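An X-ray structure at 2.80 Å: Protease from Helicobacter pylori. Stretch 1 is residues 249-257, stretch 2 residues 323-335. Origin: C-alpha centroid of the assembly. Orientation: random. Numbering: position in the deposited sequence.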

ATOM      1  N   LEU B 249     -16.009  23.684   1.691  1.00 67.19           N
ATOM      2  CA  LEU B 249     -17.225  22.876   1.740  1.00 67.92           C
ATOM      3  C   LEU B 249     -16.868  21.441   2.103  1.00 66.76           C
ATOM      4  O   LEU B 249     -15.761  20.986   1.822  1.00 78.29           O
ATOM      5  CB  LEU B 249     -17.967  22.914   0.402  1.00 63.64           C
ATOM      6  CG  LEU B 249     -18.490  24.275  -0.054  1.00 62.71           C
ATOM      7  CD1 LEU B 249     -19.358  24.134  -1.299  1.00 52.34           C
ATOM      8  CD2 LEU B 249     -19.260  24.948   1.070  1.00 69.29           C
ATOM      9  N   GLU B 250     -17.799  20.727   2.727  1.00 55.21           N
ATOM     10  CA  GLU B 250     -17.534  19.347   3.115  1.00 44.10           C
ATOM     11  C   GLU B 250     -17.973  18.363   2.034  1.00 37.50           C
ATOM     12  O   GLU B 250     -19.082  18.450   1.508  1.00 44.45           O
ATOM     13  CB  GLU B 250     -18.214  19.017   4.447  1.00 37.97           C
ATOM     14  CG  GLU B 250     -17.606  19.747   5.640  1.00 47.00           C
ATOM     15  CD  GLU B 250     -17.978  19.123   6.975  1.00 50.72           C
ATOM     16  OE1 GLU B 250     -18.531  18.004   6.984  1.00 42.12           O
ATOM     17  OE2 GLU B 250     -17.712  19.754   8.019  1.00 52.72           O
ATOM     18  N   TRP B 251     -17.085  17.429   1.706  1.00 39.72           N
ATOM     19  CA  TRP B 251     -17.346  16.424   0.681  1.00 27.97           C
ATOM     20  C   TRP B 251     -17.429  15.024   1.282  1.00 25.82           C
ATOM     21  O   TRP B 251     -16.965  14.791   2.398  1.00 38.01           O
ATOM     22  CB  TRP B 251     -16.257  16.466  -0.391  1.00 25.51           C
ATOM     23  CG  TRP B 251     -16.225  17.746  -1.162  1.00 36.52           C
ATOM     24  CD1 TRP B 251     -15.773  18.956  -0.725  1.00 51.23           C
ATOM     25  CD2 TRP B 251     -16.655  17.942  -2.513  1.00 40.74           C
ATOM     26  NE1 TRP B 251     -15.901  19.896  -1.720  1.00 62.61           N
ATOM     27  CE2 TRP B 251     -16.439  19.298  -2.828  1.00 53.27           C
ATOM     28  CE3 TRP B 251     -17.201  17.102  -3.488  1.00 46.20           C
ATOM     29  CZ2 TRP B 251     -16.753  19.833  -4.073  1.00 59.40           C
ATOM     30  CZ3 TRP B 251     -17.514  17.635  -4.722  1.00 51.44           C
ATOM     31  CH2 TRP B 251     -17.288  18.987  -5.005  1.00 59.64           C
ATOM     32  N   VAL B 252     -18.020  14.094   0.539  1.00 21.17           N
ATOM     33  CA  VAL B 252     -18.121  12.710   0.992  1.00 29.31           C
ATOM     34  C   VAL B 252     -17.933  11.732  -0.166  1.00 33.87           C
ATOM     35  O   VAL B 252     -18.380  11.977  -1.286  1.00 42.01           O
ATOM     36  CB  VAL B 252     -19.480  12.435   1.679  1.00 22.56           C
ATOM     37  CG1 VAL B 252     -20.627  12.661   0.713  1.00 20.98           C
ATOM     38  CG2 VAL B 252     -19.526  11.021   2.252  1.00 20.07           C
ATOM     39  N   ALA B 253     -17.243  10.632   0.107  1.00 18.10           N
ATOM     40  CA  ALA B 253     -17.115   9.555  -0.859  1.00 17.07           C
ATOM     41  C   ALA B 253     -17.567   8.246  -0.229  1.00 16.79           C
ATOM     42  O   ALA B 253     -16.971   7.780   0.737  1.00 29.97           O
ATOM     43  CB  ALA B 253     -15.686   9.446  -1.356  1.00 26.14           C
ATOM     44  N   LEU B 254     -18.632   7.666  -0.770  1.00 18.06           N
ATOM     45  CA  LEU B 254     -19.137   6.389  -0.283  1.00 23.09           C
ATOM     46  C   LEU B 254     -19.061   5.351  -1.392  1.00 26.41           C
ATOM     47  O   LEU B 254     -19.775   5.443  -2.389  1.00 37.01           O
ATOM     48  CB  LEU B 254     -20.575   6.525   0.227  1.00 21.40           C
ATOM     49  CG  LEU B 254     -21.296   5.228   0.614  1.00 32.97           C
ATOM     50  CD1 LEU B 254     -20.533   4.464   1.688  1.00 31.57           C
ATOM     51  CD2 LEU B 254     -22.719   5.513   1.071  1.00 39.05           C
ATOM     52  N   GLY B 255     -18.190   4.365  -1.217  1.00 25.77           N
ATOM     53  CA  GLY B 255     -17.988   3.353  -2.234  1.00 14.69           C
ATOM     54  C   GLY B 255     -18.245   1.948  -1.739  1.00 23.44           C
ATOM     55  O   GLY B 255     -17.943   1.612  -0.593  1.00 24.52           O
ATOM     56  N   TYR B 256     -18.812   1.125  -2.611  1.00 22.67           N
ATOM     57  CA  TYR B 256     -19.077  -0.270  -2.296  1.00 21.07           C
ATOM     58  C   TYR B 256     -18.297  -1.171  -3.246  1.00 26.36           C
ATOM     59  O   TYR B 256     -18.249  -0.916  -4.450  1.00 20.08           O
ATOM     60  CB  TYR B 256     -20.577  -0.567  -2.382  1.00 15.42           C
ATOM     61  CG  TYR B 256     -21.400   0.098  -1.298  1.00 18.80           C
ATOM     62  CD1 TYR B 256     -21.926   1.372  -1.476  1.00 16.32           C
ATOM     63  CD2 TYR B 256     -21.651  -0.551  -0.095  1.00 26.96           C
ATOM     64  CE1 TYR B 256     -22.681   1.981  -0.485  1.00 25.81           C
ATOM     65  CE2 TYR B 256     -22.405   0.047   0.899  1.00 42.07           C
ATOM     66  CZ  TYR B 256     -22.917   1.312   0.701  1.00 45.09           C
ATOM     67  OH  TYR B 256     -23.665   1.904   1.694  1.00 49.16           O
ATOM     68  N   LYS B 257     -17.681  -2.217  -2.701  1.00 30.98           N
ATOM     69  CA  LYS B 257     -16.937  -3.172  -3.516  1.00 22.79           C
ATOM     70  C   LYS B 257     -17.858  -3.854  -4.514  1.00 24.47           C
ATOM     71  O   LYS B 257     -19.041  -4.064  -4.250  1.00 29.92           O
ATOM     72  CB  LYS B 257     -16.239  -4.214  -2.640  1.00 29.82           C
ATOM     73  CG  LYS B 257     -14.987  -3.699  -1.951  1.00 33.96           C
ATOM     74  CD  LYS B 257     -13.883  -3.376  -2.951  1.00 13.75           C
ATOM     75  CE  LYS B 257     -12.705  -2.701  -2.264  1.00 13.67           C
ATOM     76  NZ  LYS B 257     -12.183  -3.490  -1.112  1.00 14.18           N
ATOM     77  N   ALA B 323     -20.562  16.721   6.348  1.00 61.06           N
ATOM     78  CA  ALA B 323     -20.431  15.577   5.450  1.00 48.46           C
ATOM     79  C   ALA B 323     -21.248  14.379   5.926  1.00 55.73           C
ATOM     80  O   ALA B 323     -21.739  13.596   5.115  1.00 63.58           O
ATOM     81  CB  ALA B 323     -18.968  15.190   5.300  1.00 35.66           C
ATOM     82  N   GLU B 324     -21.392  14.240   7.242  1.00 59.54           N
ATOM     83  CA  GLU B 324     -22.155  13.134   7.812  1.00 50.67           C
ATOM     84  C   GLU B 324     -23.624  13.223   7.420  1.00 52.31           C
ATOM     85  O   GLU B 324     -24.302  12.204   7.287  1.00 61.60           O
ATOM     86  CB  GLU B 324     -22.026  13.108   9.337  1.00 49.34           C
ATOM     87  CG  GLU B 324     -20.611  12.887   9.848  1.00 49.63           C
ATOM     88  CD  GLU B 324     -19.818  14.175   9.943  1.00 53.31           C
ATOM     89  OE1 GLU B 324     -20.377  15.244   9.624  1.00 59.82           O
ATOM     90  OE2 GLU B 324     -18.635  14.118  10.340  1.00 50.96           O
ATOM     91  N   ALA B 325     -24.110  14.448   7.238  1.00 52.89           N
ATOM     92  CA  ALA B 325     -25.493  14.671   6.828  1.00 56.99           C
ATOM     93  C   ALA B 325     -25.720  14.151   5.412  1.00 58.80           C
ATOM     94  O   ALA B 325     -26.805  13.672   5.083  1.00 50.15           O
ATOM     95  CB  ALA B 325     -25.846  16.148   6.918  1.00 44.79           C
ATOM     96  N   LEU B 326     -24.686  14.249   4.581  1.00 54.38           N
ATOM     97  CA  LEU B 326     -24.747  13.737   3.218  1.00 42.13           C
ATOM     98  C   LEU B 326     -24.780  12.216   3.211  1.00 50.33           C
ATOM     99  O   LEU B 326     -25.509  11.607   2.428  1.00 54.53           O
ATOM    100  CB  LEU B 326     -23.555  14.236   2.399  1.00 29.13           C
ATOM    101  CG  LEU B 326     -23.487  15.740   2.144  1.00 36.92           C
ATOM    102  CD1 LEU B 326     -22.242  16.087   1.343  1.00 35.52           C
ATOM    103  CD2 LEU B 326     -24.740  16.211   1.425  1.00 44.39           C
ATOM    104  N   GLN B 327     -23.985  11.607   4.085  1.00 49.80           N
ATOM    105  CA  GLN B 327     -23.930  10.155   4.180  1.00 40.71           C
ATOM    106  C   GLN B 327     -25.253   9.590   4.681  1.00 47.42           C
ATOM    107  O   GLN B 327     -25.732   8.570   4.185  1.00 47.73           O
ATOM    108  CB  GLN B 327     -22.798   9.709   5.103  1.00 27.52           C
ATOM    109  CG  GLN B 327     -22.612   8.202   5.127  1.00 37.62           C
ATOM    110  CD  GLN B 327     -21.945   7.710   6.390  1.00 43.80           C
ATOM    111  OE1 GLN B 327     -21.754   8.469   7.341  1.00 36.18           O
ATOM    112  NE2 GLN B 327     -21.587   6.431   6.410  1.00 60.39           N
ATOM    113  N   LYS B 328     -25.840  10.260   5.667  1.00 42.16           N
ATOM    114  CA  LYS B 328     -27.107   9.825   6.241  1.00 54.12           C
ATOM    115  C   LYS B 328     -28.206   9.765   5.186  1.00 54.62           C
ATOM    116  O   LYS B 328     -29.114   8.940   5.271  1.00 51.45           O
ATOM    117  CB  LYS B 328     -27.525  10.758   7.381  1.00 63.70           C
ATOM    118  N   GLU B 329     -28.108  10.636   4.184  1.00 52.79           N
ATOM    119  CA  GLU B 329     -29.132  10.738   3.150  1.00 49.62           C
ATOM    120  C   GLU B 329     -28.950   9.716   2.032  1.00 46.33           C
ATOM    121  O   GLU B 329     -29.909   9.057   1.632  1.00 61.46           O
ATOM    122  CB  GLU B 329     -29.153  12.148   2.559  1.00 54.31           C
ATOM    123  CG  GLU B 329     -29.553  13.236   3.545  1.00 68.68           C
ATOM    124  CD  GLU B 329     -30.968  13.067   4.072  1.00 85.05           C
ATOM    125  OE1 GLU B 329     -31.831  12.561   3.323  1.00 93.86           O
ATOM    126  OE2 GLU B 329     -31.216  13.440   5.239  1.00 81.61           O
ATOM    127  N   ILE B 330     -27.729   9.589   1.522  1.00 42.62           N
ATOM    128  CA  ILE B 330     -27.464   8.635   0.448  1.00 40.47           C
ATOM    129  C   ILE B 330     -27.719   7.206   0.920  1.00 46.48           C
ATOM    130  O   ILE B 330     -28.181   6.369   0.151  1.00 64.68           O
ATOM    131  CB  ILE B 330     -26.019   8.750  -0.094  1.00 36.11           C
ATOM    132  CG1 ILE B 330     -25.003   8.698   1.045  1.00 64.98           C
ATOM    133  CG2 ILE B 330     -25.841  10.034  -0.880  1.00 26.05           C
ATOM    134  CD1 ILE B 330     -23.591   9.017   0.607  1.00 82.02           C
ATOM    135  N   VAL B 331     -27.431   6.936   2.190  1.00 47.82           N
ATOM    136  CA  VAL B 331     -27.701   5.625   2.764  1.00 49.05           C
ATOM    137  C   VAL B 331     -29.209   5.394   2.834  1.00 47.74           C
ATOM    138  O   VAL B 331     -29.696   4.307   2.517  1.00 45.73           O
ATOM    139  CB  VAL B 331     -27.073   5.480   4.169  1.00 23.28           C
ATOM    140  CG1 VAL B 331     -27.590   4.233   4.864  1.00 23.69           C
ATOM    141  CG2 VAL B 331     -25.555   5.444   4.069  1.00 22.35           C
ATOM    142  N   ALA B 332     -29.939   6.433   3.231  1.00 45.33           N
ATOM    143  CA  ALA B 332     -31.396   6.384   3.303  1.00 44.32           C
ATOM    144  C   ALA B 332     -32.016   6.092   1.936  1.00 47.23           C
ATOM    145  O   ALA B 332     -33.054   5.436   1.841  1.00 41.17           O
ATOM    146  CB  ALA B 332     -31.940   7.691   3.863  1.00 31.90           C
ATOM    147  N   LEU B 333     -31.377   6.589   0.881  1.00 43.24           N
ATOM    148  CA  LEU B 333     -31.804   6.284  -0.478  1.00 42.04           C
ATOM    149  C   LEU B 333     -31.530   4.820  -0.807  1.00 39.18           C
ATOM    150  O   LEU B 333     -32.384   4.130  -1.365  1.00 41.34           O
ATOM    151  CB  LEU B 333     -31.098   7.191  -1.487  1.00 37.40           C
ATOM    152  CG  LEU B 333     -31.535   8.655  -1.515  1.00 34.59           C
ATOM    153  CD1 LEU B 333     -30.807   9.411  -2.614  1.00 35.15           C
ATOM    154  CD2 LEU B 333     -33.039   8.754  -1.701  1.00 25.84           C
ATOM    155  N   LEU B 334     -30.333   4.357  -0.457  1.00 28.74           N
ATOM    156  CA  LEU B 334     -29.930   2.980  -0.714  1.00 30.50           C
ATOM    157  C   LEU B 334     -30.803   1.988   0.046  1.00 39.83           C
ATOM    158  O   LEU B 334     -31.102   0.904  -0.456  1.00 34.73           O
ATOM    159  CB  LEU B 334     -28.460   2.772  -0.345  1.00 29.46           C
ATOM    160  CG  LEU B 334     -27.450   3.600  -1.139  1.00 25.38           C
ATOM    161  CD1 LEU B 334     -26.031   3.148  -0.842  1.00 19.39           C
ATOM    162  CD2 LEU B 334     -27.746   3.528  -2.629  1.00 35.65           C
ATOM    163  N   GLU B 335     -31.205   2.358   1.259  1.00 39.24           N
ATOM    164  CA  GLU B 335     -32.118   1.529   2.037  1.00 46.45           C
ATOM    165  C   GLU B 335     -33.480   1.513   1.357  1.00 47.29           C
ATOM    166  O   GLU B 335     -34.110   0.463   1.233  1.00 46.07           O
ATOM    167  CB  GLU B 335     -32.234   2.037   3.477  1.00 53.64           C
ATOM    168  CG  GLU B 335     -30.964   1.861   4.301  1.00 72.19           C
ATOM    169  CD  GLU B 335     -31.036   2.561   5.649  1.00 91.85           C
ATOM    170  OE1 GLU B 335     -30.082   2.429   6.446  1.00 87.73           O
ATOM    171  OE2 GLU B 335     -32.048   3.247   5.911  1.00102.67           O
TER

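What holds A323 against stretch 1? The CA-to-CB bond of E250 points toward the helix, and its carboxylate accepts a hydrogen bond from the backbone amide of A323, with A323 N only 2.5 Å from E250 OE1, which is very short; the N-H...O angle is 148°. The CB of A323 also lies 3.5 Å from the backbone O of W251.

Does E324 strengthen this polar contact? It does not: E324 OE1 comes within 4.2 Å of E250 OE1, setting like charges close together, although E324 OE2 is hydrogen-bonded elsewhere in the structure.

Where does the contact turn apolar? At L326, L326 CB packs 3.7 Å from V252 CG1, while L326 CD1 lies 3.9 Å from the backbone O of E250.

How do the later turns keep in touch with the strand? V252, L254 and Y256 are every second residue of the strand, and the CA-to-CB bond of each points toward the helix; L326, I330 and L334 recur every four residues. I330 CD1 meets L254 CD2 at 3.6 Å; V331 CG2, from a sideways-pointing side chain, reaches the same L254 CD2 at 4.1 Å. Finally, L334 CD1 approaches Y256 CE1 to 3.6 Å. The axes run 37° apart, in broadly the same direction, and successive turns meet alternate strand residues.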